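Local atomic coordinates of AceL NrdHF-1-1 Intein (Metagenome, PDB entry 6ZGQ), a protein that probably excises itself from flanking polypeptides and joins them, as a naturally split class 3 intein caught here in a linked, splice-inactive form. Residues T12-K17 with E24-E29; I58-F61 with F66-K69; K69-H74 with T129-L134; M76-G81 with K90-S95; F141-T144 with R150-T153. All blocks are in the same frame, centred on the assembly; numbering follows the deposited sequence. Where two conformers were deposited one is given.

Interaction 1: T12-K17 with E24-E29; sequences TKVTTK and ENITLE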
# COMPACT_ATOMS: atom_id res chain seq x y z
N THR A 12 5.40 8.06 3.17
CA THR A 12 4.10 7.44 2.90
C THR A 12 3.29 7.48 4.21
O THR A 12 3.80 7.04 5.23
CB THR A 12 4.27 5.98 2.43
OG1 THR A 12 4.91 5.98 1.16
CG2 THR A 12 2.92 5.25 2.30
N LYS A 13 2.07 8.03 4.17
CA LYS A 13 1.20 8.08 5.36
C LYS A 13 0.41 6.78 5.47
O LYS A 13 -0.04 6.27 4.45
CB LYS A 13 0.27 9.30 5.32
CG LYS A 13 0.99 10.59 5.66
CD LYS A 13 0.07 11.79 5.55
CE LYS A 13 0.86 13.06 5.68
NZ LYS A 13 1.53 13.19 7.00
N VAL A 14 0.29 6.25 6.69
CA VAL A 14 -0.49 5.05 7.01
C VAL A 14 -1.72 5.52 7.80
O VAL A 14 -1.57 6.27 8.77
CB VAL A 14 0.33 4.04 7.85
CG1 VAL A 14 -0.54 2.92 8.42
CG2 VAL A 14 1.48 3.46 7.03
N THR A 15 -2.91 5.13 7.34
CA THR A 15 -4.17 5.50 8.03
C THR A 15 -4.27 4.70 9.32
O THR A 15 -4.10 3.49 9.29
CB THR A 15 -5.36 5.30 7.09
OG1 THR A 15 -5.14 6.16 5.98
CG2 THR A 15 -6.70 5.65 7.75
N THR A 16 -4.46 5.43 10.44
CA THR A 16 -4.59 4.88 11.80
C THR A 16 -5.95 5.35 12.35
O THR A 16 -6.62 6.13 11.66
CB THR A 16 -3.42 5.32 12.72
OG1 THR A 16 -3.64 6.65 13.22
CG2 THR A 16 -2.09 5.28 11.99
N LYS A 17 -6.33 4.88 13.55
CA LYS A 17 -7.59 5.28 14.21
C LYS A 17 -7.60 6.79 14.51
O LYS A 17 -8.67 7.39 14.53
CB LYS A 17 -7.86 4.49 15.50
CG LYS A 17 -9.32 4.54 15.97
CD LYS A 17 -9.56 3.94 17.35
CE LYS A 17 -10.92 4.36 17.90
NZ LYS A 17 -11.26 3.69 19.18
N GLU A 24 7.23 6.12 8.80
CA GLU A 24 8.49 6.06 9.58
C GLU A 24 8.26 6.31 11.08
O GLU A 24 9.18 6.08 11.87
CB GLU A 24 9.52 7.08 9.08
CG GLU A 24 9.08 8.53 9.20
CD GLU A 24 8.50 9.09 7.92
OE1 GLU A 24 8.01 8.32 7.08
OE2 GLU A 24 8.56 10.33 7.76
N ASN A 25 7.06 6.81 11.43
CA ASN A 25 6.68 7.09 12.83
C ASN A 25 5.74 6.02 13.41
O ASN A 25 5.40 6.12 14.59
CB ASN A 25 6.02 8.47 12.95
CG ASN A 25 6.96 9.59 12.57
OD1 ASN A 25 6.60 10.48 11.80
ND2 ASN A 25 8.17 9.56 13.11
N ILE A 26 5.34 5.02 12.62
CA ILE A 26 4.47 3.93 13.09
C ILE A 26 5.26 3.05 14.08
O ILE A 26 6.42 2.70 13.79
CB ILE A 26 3.93 3.07 11.91
CG1 ILE A 26 2.95 3.88 11.05
CG2 ILE A 26 3.30 1.78 12.42
CD1 ILE A 26 1.59 4.12 11.68
N THR A 27 4.65 2.75 15.23
CA THR A 27 5.18 1.82 16.25
C THR A 27 4.22 0.63 16.36
O THR A 27 3.15 0.64 15.73
CB THR A 27 5.29 2.47 17.64
OG1 THR A 27 4.00 2.50 18.25
CG2 THR A 27 5.87 3.89 17.58
N LEU A 28 4.60 -0.37 17.16
CA LEU A 28 3.78 -1.57 17.40
C LEU A 28 2.52 -1.20 18.22
O LEU A 28 1.56 -1.97 18.25
CB LEU A 28 4.61 -2.64 18.11
CG LEU A 28 5.95 -2.97 17.45
CD1 LEU A 28 6.72 -3.97 18.30
CD2 LEU A 28 5.75 -3.49 16.04
N GLU A 29 2.54 -0.02 18.86
CA GLU A 29 1.43 0.48 19.70
C GLU A 29 0.39 1.29 18.90
O GLU A 29 -0.66 1.64 19.46
CB GLU A 29 1.97 1.33 20.84
CG GLU A 29 2.84 0.56 21.82
CD GLU A 29 2.78 1.12 23.22
OE1 GLU A 29 3.08 2.32 23.38
OE2 GLU A 29 2.43 0.37 24.15
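The CD1 methyl of Ile26 does nearly all the touching here, reaching up to two residues of the segment 12-17. It lies 3.9 Å from CG2 of Thr16, the two side chains running toward each other so that methyl meets methyl tip to tip. Val14 is met differently: its side chain crosses that of Ile26 at about a right angle, with Val14 CB 4.0 Å from Ile26 CD1 and Ile26 CG1 only slightly farther. A bend in the isoleucine chain (chi2 -73°) carries CD1 over to both partners at once, while its CG2 branch heads for Leu134 of strand 128-135. Val14 and Thr16 can share one partner because they alternate along the chain, with Thr15 between them facing the other way. The strand 13-15 pairs with 20-22 as a hairpin, and the loop that follows folds back over it, so Ile26 covers one side of this hairpin in the small all-beta domain of the Hint type. Thr16 keeps its two branches apart in role: CG2 packs, while OG1, held between backbone N and carbonyl carbon (chi1 81°), bonds to the backbone of Ala18 and Gly19. Just past Ile26 the loop turns again, Thr27 OG1 accepting from Glu29 N at 3.0 Å in an ST turn. At the other end of the segment 24-29, Glu24 OE1 takes the backbone N-H of Gly11.

Interaction 2: I58-F61 with F66-K69; sequences IYHF and FDQK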
# COMPACT_ATOMS: atom_id res chain seq x y z
N ILE A 58 12.74 2.29 -7.00
CA ILE A 58 11.34 2.49 -6.60
C ILE A 58 10.44 2.19 -7.80
O ILE A 58 10.86 2.43 -8.95
CB ILE A 58 11.14 3.95 -6.10
CG1 ILE A 58 9.92 4.07 -5.19
CG2 ILE A 58 11.08 4.94 -7.26
CD1 ILE A 58 9.96 5.32 -4.34
N TYR A 59 9.26 1.62 -7.52
CA TYR A 59 8.13 1.46 -8.46
C TYR A 59 7.02 2.43 -8.02
O TYR A 59 6.48 2.28 -6.91
CB TYR A 59 7.59 0.03 -8.45
CG TYR A 59 8.43 -0.88 -9.30
CD1 TYR A 59 9.61 -1.42 -8.81
CD2 TYR A 59 8.06 -1.16 -10.61
CE1 TYR A 59 10.39 -2.25 -9.59
CE2 TYR A 59 8.85 -1.98 -11.41
CZ TYR A 59 10.02 -2.51 -10.89
OH TYR A 59 10.79 -3.33 -11.68
N HIS A 60 6.74 3.41 -8.89
CA HIS A 60 5.73 4.45 -8.68
C HIS A 60 4.52 4.13 -9.55
O HIS A 60 4.60 4.25 -10.78
CB HIS A 60 6.30 5.85 -9.00
CG HIS A 60 5.33 6.96 -8.77
ND1 HIS A 60 5.41 8.17 -9.43
CD2 HIS A 60 4.24 7.05 -7.98
CE1 HIS A 60 4.42 8.95 -9.05
NE2 HIS A 60 3.69 8.29 -8.16
N PHE A 61 3.44 3.68 -8.90
CA PHE A 61 2.12 3.43 -9.50
C PHE A 61 1.31 4.73 -9.37
O PHE A 61 1.21 5.24 -8.26
CB PHE A 61 1.41 2.28 -8.77
CG PHE A 61 2.07 0.94 -8.93
CD1 PHE A 61 3.17 0.59 -8.15
CD2 PHE A 61 1.58 0.01 -9.83
CE1 PHE A 61 3.77 -0.65 -8.28
CE2 PHE A 61 2.18 -1.23 -9.97
CZ PHE A 61 3.28 -1.56 -9.20
N PHE A 66 -5.14 6.73 -7.37
CA PHE A 66 -4.21 5.72 -6.84
C PHE A 66 -2.76 6.24 -7.01
O PHE A 66 -2.35 6.59 -8.13
CB PHE A 66 -4.42 4.38 -7.58
CG PHE A 66 -3.65 3.21 -7.00
CD1 PHE A 66 -4.11 2.56 -5.87
CD2 PHE A 66 -2.49 2.76 -7.61
CE1 PHE A 66 -3.41 1.49 -5.34
CE2 PHE A 66 -1.78 1.70 -7.08
CZ PHE A 66 -2.24 1.06 -5.95
N ASP A 67 -2.02 6.32 -5.91
CA ASP A 67 -0.58 6.64 -5.94
C ASP A 67 0.13 5.86 -4.84
O ASP A 67 -0.18 6.07 -3.66
CB ASP A 67 -0.33 8.15 -5.76
CG ASP A 67 1.07 8.58 -6.18
OD1 ASP A 67 2.06 8.12 -5.57
OD2 ASP A 67 1.18 9.36 -7.14
N GLN A 68 1.05 4.97 -5.23
CA GLN A 68 1.92 4.22 -4.31
C GLN A 68 3.36 4.26 -4.84
O GLN A 68 3.57 4.15 -6.06
CB GLN A 68 1.41 2.78 -4.13
CG GLN A 68 0.03 2.74 -3.48
CD GLN A 68 -0.42 1.36 -3.05
OE1 GLN A 68 0.30 0.36 -3.20
NE2 GLN A 68 -1.62 1.29 -2.50
N LYS A 69 4.31 4.49 -3.93
CA LYS A 69 5.75 4.51 -4.20
C LYS A 69 6.36 3.40 -3.32
O LYS A 69 6.40 3.54 -2.09
CB LYS A 69 6.32 5.91 -3.91
CG LYS A 69 5.71 7.00 -4.79
CD LYS A 69 6.31 8.37 -4.54
CE LYS A 69 5.52 9.47 -5.23
NZ LYS A 69 4.34 9.91 -4.43
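His60 and Asp67 make the polar side-chain link between these antiparallel strands: NE2 of His60 donates to OD2 of Asp67 over 2.9 Å. The bond is nearly straight at 169°, lies in the imidazole plane and arrives on the syn side of the carboxylate, though tilted out of its plane; ring and carboxylate planes stand 44° apart. His60 CG lies opposite its backbone N (chi1 -179°), which carries the ring out to Asp67 and Lys69. The other oxygen is engaged within its own strand, where Lys69 NZ forms a salt bridge to Asp67 OD1 at 3.1 Å, coming from above the carboxylate plane. Lys69 NZ also pairs with Glu146. The same lysine runs beside His60 in the same direction, its CE over one ring face, 3.9 Å from the His60 centroid, in a CH-pi contact. Strands 57-63 and 66-70 form a beta hairpin, in which His60 and Lys69 are a non-hydrogen-bonded pair and Phe61 and Gln68 a hydrogen-bonded one. Phe61 N bonds to Gln68 O at 2.9 Å and Gln68 N to Phe61 O at 3.0 Å. Ile58 CD1 packs 3.7 Å from Lys69 CB on the His60 side; on the other, Phe66 turns its ring edge to its neighbour, CE2 being 3.7 Å from Phe61 CB. The Gln68 amide, on that side too, bonds to Thr153 OG1 and Ser151 OG of the strand 150-154.

Interaction 3: K69-H74 with T129-L134; sequences KVSPNH and TEFHAL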
# COMPACT_ATOMS: atom_id res chain seq x y z
N LYS A 69 4.31 4.49 -3.93
CA LYS A 69 5.75 4.51 -4.20
C LYS A 69 6.36 3.40 -3.32
O LYS A 69 6.40 3.54 -2.09
CB LYS A 69 6.32 5.91 -3.91
CG LYS A 69 5.71 7.00 -4.79
CD LYS A 69 6.31 8.37 -4.54
CE LYS A 69 5.52 9.47 -5.23
NZ LYS A 69 4.34 9.91 -4.43
N VAL A 70 6.77 2.31 -3.96
CA VAL A 70 7.08 1.05 -3.27
C VAL A 70 8.42 0.47 -3.76
O VAL A 70 8.89 0.85 -4.85
CB VAL A 70 5.91 0.05 -3.47
CG1 VAL A 70 4.57 0.72 -3.17
CG2 VAL A 70 5.88 -0.51 -4.89
N SER A 71 9.02 -0.41 -2.96
CA SER A 71 10.23 -1.16 -3.33
C SER A 71 9.89 -2.21 -4.39
O SER A 71 8.73 -2.60 -4.51
CB SER A 71 10.86 -1.81 -2.10
OG SER A 71 11.15 -0.85 -1.11
N PRO A 72 10.88 -2.69 -5.16
CA PRO A 72 10.64 -3.72 -6.17
C PRO A 72 9.84 -4.96 -5.71
O PRO A 72 8.99 -5.43 -6.46
CB PRO A 72 12.05 -4.13 -6.60
CG PRO A 72 12.87 -2.90 -6.38
CD PRO A 72 12.29 -2.25 -5.15
N ASN A 73 10.10 -5.43 -4.48
CA ASN A 73 9.50 -6.68 -3.94
C ASN A 73 8.36 -6.39 -2.97
O ASN A 73 7.94 -7.31 -2.26
CB ASN A 73 10.55 -7.56 -3.24
CG ASN A 73 11.66 -7.99 -4.17
OD1 ASN A 73 11.41 -8.38 -5.31
ND2 ASN A 73 12.89 -7.93 -3.69
N HIS A 74 7.88 -5.15 -2.94
CA HIS A 74 6.67 -4.78 -2.18
C HIS A 74 5.46 -5.50 -2.76
O HIS A 74 5.35 -5.62 -3.99
CB HIS A 74 6.43 -3.27 -2.20
CG HIS A 74 5.24 -2.87 -1.40
ND1 HIS A 74 5.23 -2.93 -0.03
CD2 HIS A 74 4.01 -2.46 -1.78
CE1 HIS A 74 4.05 -2.53 0.41
NE2 HIS A 74 3.29 -2.25 -0.63
N THR A 129 17.60 6.26 -0.13
CA THR A 129 16.65 6.82 0.85
C THR A 129 15.96 5.69 1.62
O THR A 129 16.02 4.53 1.17
CB THR A 129 15.61 7.75 0.18
OG1 THR A 129 14.96 8.50 1.21
CG2 THR A 129 14.57 6.99 -0.65
N GLU A 130 15.35 6.01 2.76
CA GLU A 130 14.75 5.01 3.64
C GLU A 130 13.40 4.59 3.07
O GLU A 130 12.67 5.44 2.55
CB GLU A 130 14.62 5.47 5.11
CG GLU A 130 14.70 6.97 5.36
CD GLU A 130 14.71 7.29 6.84
OE1 GLU A 130 13.70 7.02 7.52
OE2 GLU A 130 15.74 7.81 7.33
N PHE A 131 13.13 3.27 3.12
CA PHE A 131 11.81 2.66 2.90
C PHE A 131 11.41 1.94 4.20
O PHE A 131 12.28 1.40 4.90
CB PHE A 131 11.81 1.64 1.75
CG PHE A 131 12.13 2.19 0.38
CD1 PHE A 131 13.41 2.62 0.08
CD2 PHE A 131 11.17 2.24 -0.62
CE1 PHE A 131 13.72 3.12 -1.18
CE2 PHE A 131 11.48 2.73 -1.88
CZ PHE A 131 12.75 3.17 -2.16
N HIS A 132 10.11 1.95 4.50
CA HIS A 132 9.56 1.36 5.72
C HIS A 132 8.45 0.35 5.34
O HIS A 132 7.86 0.48 4.26
CB HIS A 132 9.03 2.48 6.64
CG HIS A 132 10.08 3.43 7.10
ND1 HIS A 132 10.71 3.32 8.32
CD2 HIS A 132 10.62 4.53 6.50
CE1 HIS A 132 11.59 4.29 8.46
NE2 HIS A 132 11.56 5.03 7.37
N ALA A 133 8.24 -0.65 6.21
CA ALA A 133 7.24 -1.71 6.03
C ALA A 133 6.59 -2.07 7.37
O ALA A 133 7.24 -1.93 8.40
CB ALA A 133 7.87 -2.95 5.42
N LEU A 134 5.33 -2.52 7.33
CA LEU A 134 4.58 -3.05 8.48
C LEU A 134 4.08 -4.46 8.18
O LEU A 134 3.80 -4.77 7.02
CB LEU A 134 3.36 -2.17 8.78
CG LEU A 134 3.59 -0.66 8.83
CD1 LEU A 134 2.26 0.06 9.04
CD2 LEU A 134 4.57 -0.31 9.93
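Phe131 packs its ring against Ser71, and the path from CB outward shows how one hydroxyl serves most of the contact. CB of Phe131 is 3.8 Å from Ser71 OG, and CG comes nearer to it. The closest approach falls at the next atom, where Phe131 CD2 lies 3.1 Å from Ser71 OG; farther round, CE2 falls back to 3.7 Å from that same Ser71 OG. CE2 also comes up to the backbone, 4.2 Å from Val70 C. Phe131 CG stands beside its own backbone N (chi1 -63°), which tips the ring off strand 128-135 toward the segment 69-74. The hydroxyl approaches the ring obliquely. Ser71 was modelled in two conformers, so the shortness of this contact is doubtful. In the one described, OG hydrogen-bonds to Ala7 O, and Phe131 packs on Ala7 as well, joining the N-terminal residues to both segments. On the other side of its strand, His132 NE2 donates to Glu130 OE1 over 2.9 Å, in the imidazole plane and on the anti side of the carboxylate. Beyond Ser71 the chain folds into a type I beta turn closed by His74 N bonding to Ser71 O at 3.1 Å, and the His74 ring bonds onward to Glu6 O and Thr153 OG1. The turn's sequence, Ser-Pro-Asn-His, is consistent with the block B motif of inteins, a TxxH-like turn in the Hint fold.

Interaction 4: M76-G81 with K90-S95; sequences MIYEQG and KDFEPS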
# COMPACT_ATOMS: atom_id res chain seq x y z
N MET A 76 1.92 -5.72 -3.99
CA MET A 76 0.79 -4.94 -4.51
C MET A 76 -0.47 -5.78 -4.33
O MET A 76 -0.41 -7.00 -4.57
CB MET A 76 1.00 -4.56 -5.98
CG MET A 76 2.24 -3.71 -6.21
SD MET A 76 2.22 -2.20 -5.23
CE MET A 76 0.95 -1.27 -6.09
N ILE A 77 -1.55 -5.15 -3.88
CA ILE A 77 -2.83 -5.79 -3.55
C ILE A 77 -3.85 -5.29 -4.58
O ILE A 77 -3.96 -4.08 -4.80
CB ILE A 77 -3.26 -5.46 -2.10
CG1 ILE A 77 -2.19 -5.92 -1.09
CG2 ILE A 77 -4.62 -6.07 -1.76
CD1 ILE A 77 -1.94 -7.42 -1.05
N TYR A 78 -4.52 -6.23 -5.25
CA TYR A 78 -5.53 -5.93 -6.26
C TYR A 78 -6.65 -6.96 -6.13
O TYR A 78 -6.44 -8.00 -5.49
CB TYR A 78 -4.91 -5.92 -7.66
CG TYR A 78 -4.27 -7.21 -8.09
CD1 TYR A 78 -2.96 -7.51 -7.74
CD2 TYR A 78 -4.97 -8.14 -8.86
CE1 TYR A 78 -2.37 -8.70 -8.15
CE2 TYR A 78 -4.39 -9.33 -9.26
CZ TYR A 78 -3.08 -9.60 -8.90
OH TYR A 78 -2.49 -10.77 -9.29
N GLU A 79 -7.82 -6.63 -6.68
CA GLU A 79 -8.95 -7.56 -6.83
C GLU A 79 -8.96 -8.07 -8.27
O GLU A 79 -8.68 -7.28 -9.19
CB GLU A 79 -10.28 -6.86 -6.49
CG GLU A 79 -11.45 -7.84 -6.40
CD GLU A 79 -12.78 -7.22 -6.03
OE1 GLU A 79 -12.83 -6.01 -5.70
OE2 GLU A 79 -13.79 -7.96 -6.06
N GLN A 80 -9.20 -9.37 -8.43
CA GLN A 80 -9.44 -10.02 -9.74
C GLN A 80 -10.51 -11.10 -9.53
O GLN A 80 -10.38 -11.92 -8.60
CB GLN A 80 -8.15 -10.61 -10.29
CG GLN A 80 -8.30 -11.28 -11.64
CD GLN A 80 -7.01 -11.92 -12.11
OE1 GLN A 80 -6.15 -12.27 -11.31
NE2 GLN A 80 -6.87 -12.06 -13.42
N GLY A 81 -11.55 -11.10 -10.38
CA GLY A 81 -12.79 -11.82 -10.10
C GLY A 81 -13.38 -11.28 -8.80
O GLY A 81 -13.46 -10.06 -8.63
N LYS A 90 7.56 -5.29 -8.94
CA LYS A 90 8.38 -5.49 -10.15
C LYS A 90 7.76 -6.48 -11.14
O LYS A 90 8.11 -6.45 -12.33
CB LYS A 90 9.80 -5.95 -9.77
CG LYS A 90 9.88 -7.34 -9.16
CD LYS A 90 11.28 -7.68 -8.70
CE LYS A 90 11.44 -9.16 -8.40
NZ LYS A 90 12.55 -9.41 -7.45
N ASP A 91 6.85 -7.35 -10.66
CA ASP A 91 6.20 -8.40 -11.47
C ASP A 91 4.82 -7.98 -11.98
O ASP A 91 4.31 -8.63 -12.90
CB ASP A 91 6.09 -9.71 -10.68
CG ASP A 91 7.45 -10.32 -10.37
OD1 ASP A 91 8.33 -10.27 -11.24
OD2 ASP A 91 7.63 -10.82 -9.24
N PHE A 92 4.22 -6.93 -11.41
CA PHE A 92 2.82 -6.56 -11.71
C PHE A 92 2.66 -6.16 -13.18
O PHE A 92 3.37 -5.26 -13.66
CB PHE A 92 2.28 -5.44 -10.80
CG PHE A 92 0.82 -5.14 -11.02
CD1 PHE A 92 -0.17 -5.93 -10.43
CD2 PHE A 92 0.43 -4.10 -11.84
CE1 PHE A 92 -1.51 -5.67 -10.64
CE2 PHE A 92 -0.91 -3.84 -12.07
CZ PHE A 92 -1.88 -4.63 -11.47
N GLU A 93 1.73 -6.84 -13.87
CA GLU A 93 1.35 -6.52 -15.25
C GLU A 93 -0.12 -6.09 -15.25
O GLU A 93 -1.00 -6.89 -14.95
CB GLU A 93 1.58 -7.72 -16.19
CG GLU A 93 3.04 -8.17 -16.29
CD GLU A 93 3.97 -7.20 -17.02
OE1 GLU A 93 3.65 -5.99 -17.13
OE2 GLU A 93 5.05 -7.64 -17.47
N PRO A 94 -0.39 -4.81 -15.57
CA PRO A 94 -1.77 -4.32 -15.58
C PRO A 94 -2.62 -5.06 -16.62
O PRO A 94 -2.11 -5.46 -17.67
CB PRO A 94 -1.64 -2.82 -15.92
CG PRO A 94 -0.28 -2.65 -16.48
CD PRO A 94 0.58 -3.75 -15.91
N SER A 95 -3.90 -5.24 -16.28
CA SER A 95 -4.92 -5.83 -17.16
C SER A 95 -6.29 -5.26 -16.78
O SER A 95 -6.46 -4.78 -15.65
CB SER A 95 -4.91 -7.36 -17.06
OG SER A 95 -5.04 -7.79 -15.72
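Tyr78 and Phe92 carry this contact as an edge-to-face aromatic pair. Going along the strand from its start, Met76 turns its side chain to the same side as Tyr78 and packs on Phe66, Gln68 and Phe100. Ile77 faces the other way, toward Ile84 and Ile101. Tyr78 then presents one ring face to the loop: Phe92 CE1 stands over it, offset toward the rim, 3.7 Å from Tyr78 CD1. The centroids of the two rings are 5.5 Å apart and their planes meet at 67°, a somewhat tilted T-shape in which Phe92 supplies the edge. Two torsions set this up. Tyr78 CG sits between backbone N and carbonyl carbon (chi1 60°), a constrained placing that turns the ring across the strand, whereas Phe92 CG extends opposite its backbone N (chi1 -175°), sending the ring inward from the loop. Gln80, next on this side, lays its OE1 in the plane of the Tyr78 ring at the edge; the same oxygen accepts from Lys85 NZ, while NE2 reaches Asp97. Phe92 has further company in Lys98, a cation-pi partner, and in Phe100. Strand 75-80 runs between strands 83-88 and 98-104, antiparallel to both, and the segment 90-95 belongs to the connection between those two flanking strands, crossing over the middle one where Tyr78 meets Phe92.

Interaction 5: F141-T144 with R150-T153; sequences FVVT and RSVT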
# COMPACT_ATOMS: atom_id res chain seq x y z
N PHE A 141 -2.88 -3.07 4.47
CA PHE A 141 -3.32 -1.89 5.25
C PHE A 141 -3.52 -0.68 4.33
O PHE A 141 -3.14 -0.74 3.15
CB PHE A 141 -2.36 -1.59 6.42
CG PHE A 141 -0.93 -1.35 6.00
CD1 PHE A 141 -0.52 -0.10 5.60
CD2 PHE A 141 -0.01 -2.39 6.00
CE1 PHE A 141 0.79 0.13 5.21
CE2 PHE A 141 1.30 -2.17 5.62
CZ PHE A 141 1.70 -0.91 5.21
N VAL A 142 -4.13 0.38 4.86
CA VAL A 142 -4.54 1.57 4.08
C VAL A 142 -3.46 2.65 4.22
O VAL A 142 -3.04 2.96 5.34
CB VAL A 142 -5.94 2.08 4.52
CG1 VAL A 142 -6.39 3.31 3.74
CG2 VAL A 142 -6.99 0.98 4.35
N VAL A 143 -3.01 3.18 3.08
CA VAL A 143 -2.07 4.31 3.01
C VAL A 143 -2.78 5.51 2.37
O VAL A 143 -3.72 5.31 1.59
CB VAL A 143 -0.78 3.96 2.21
CG1 VAL A 143 0.07 2.94 2.95
CG2 VAL A 143 -1.10 3.46 0.80
N THR A 144 -2.35 6.72 2.74
CA THR A 144 -2.85 8.00 2.20
C THR A 144 -1.71 8.69 1.45
O THR A 144 -0.62 8.85 2.02
CB THR A 144 -3.36 8.88 3.35
OG1 THR A 144 -4.17 8.07 4.20
CG2 THR A 144 -4.15 10.09 2.84
N ARG A 150 -6.82 7.50 -0.25
CA ARG A 150 -6.49 6.28 0.50
C ARG A 150 -6.64 5.06 -0.42
O ARG A 150 -7.53 5.05 -1.28
CB ARG A 150 -7.37 6.18 1.77
CG ARG A 150 -7.17 7.38 2.69
CD ARG A 150 -7.79 7.25 4.08
NE ARG A 150 -7.43 8.45 4.83
CZ ARG A 150 -8.00 9.64 4.68
NH1 ARG A 150 -9.01 9.83 3.83
NH2 ARG A 150 -7.57 10.67 5.40
N SER A 151 -5.73 4.09 -0.27
CA SER A 151 -5.71 2.85 -1.06
C SER A 151 -5.12 1.72 -0.23
O SER A 151 -4.46 1.99 0.78
CB SER A 151 -4.90 3.04 -2.35
OG SER A 151 -3.55 3.40 -2.08
N VAL A 152 -5.38 0.47 -0.64
CA VAL A 152 -4.90 -0.74 0.06
C VAL A 152 -3.54 -1.10 -0.55
O VAL A 152 -3.41 -1.07 -1.78
CB VAL A 152 -5.92 -1.91 -0.06
CG1 VAL A 152 -5.38 -3.22 0.50
CG2 VAL A 152 -7.23 -1.55 0.63
N THR A 153 -2.55 -1.38 0.30
CA THR A 153 -1.22 -1.82 -0.13
C THR A 153 -0.80 -3.03 0.72
O THR A 153 -1.34 -3.21 1.81
CB THR A 153 -0.19 -0.68 -0.03
OG1 THR A 153 0.92 -0.99 -0.86
CG2 THR A 153 0.28 -0.45 1.41
O HOH W 1 -2.74 5.88 -1.18
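Phe141 and Thr153 pair at one end of this contact by two backbone bonds, Phe141 N to Thr153 O at 3.1 Å and Thr153 N to Phe141 O at 3.0 Å. Val143 and Ser151 repeat the pattern with two bonds of about the same length. Between side chains, Thr153 CG2 lies over one face of the Phe141 ring, 4.2 Å from its centroid in a CH-pi contact. The Thr153 and Val143 side chains cross at about a right angle, CG2 of Thr153 3.7 Å from CG1 of Val143. With Thr153 OG1 opposite its backbone N (chi1 -160°), the methyl is turned to both partners. On the opposite side of the sheet Val142 CG1 packs 3.6 Å from Arg150 CB, and Arg150 runs on, extended, beside Thr144, whose CG2 sits over one guanidinium face. A water beside the Val143-Ser151 pair links the strands, bonding to Val143 O and, at 2.8 Å, to Ser151 OG. Farther out, Asp20 forms a salt bridge with Arg150 NH2 and so directs the arginine's end, while Gln68 NE2 bonds to Val152 O. The two strands form the C-terminal beta hairpin of the Hint fold; Thr153, close to the C-terminal junction, is probably the block G threonine characteristic of class 3 inteins.

How the interactions relate
From the N terminus, interaction 1 brings the loop after strand 20-22 back onto strand 13-15, closing a span that holds strand 20-22. Interaction 2 closes a tighter hairpin, and interaction 3 begins on its last residue, Lys69, then spans some 54 residues to strand 128-135. Within that span lies interaction 4, which closes the stretch holding strand 83-88. Interaction 5 comes last, closing the C-terminal hairpin; no two contacts cross. Strand 13-15 of interaction 1 pairs directly with strand 140-144 of interaction 5, and the sheet they share extends to strand 75-80 of interaction 4. Gln68 joins interaction 2 to interaction 5, His74 joins interaction 3 to it, and Leu134 of interaction 3 packs on Val14 and Ile26 of interaction 1.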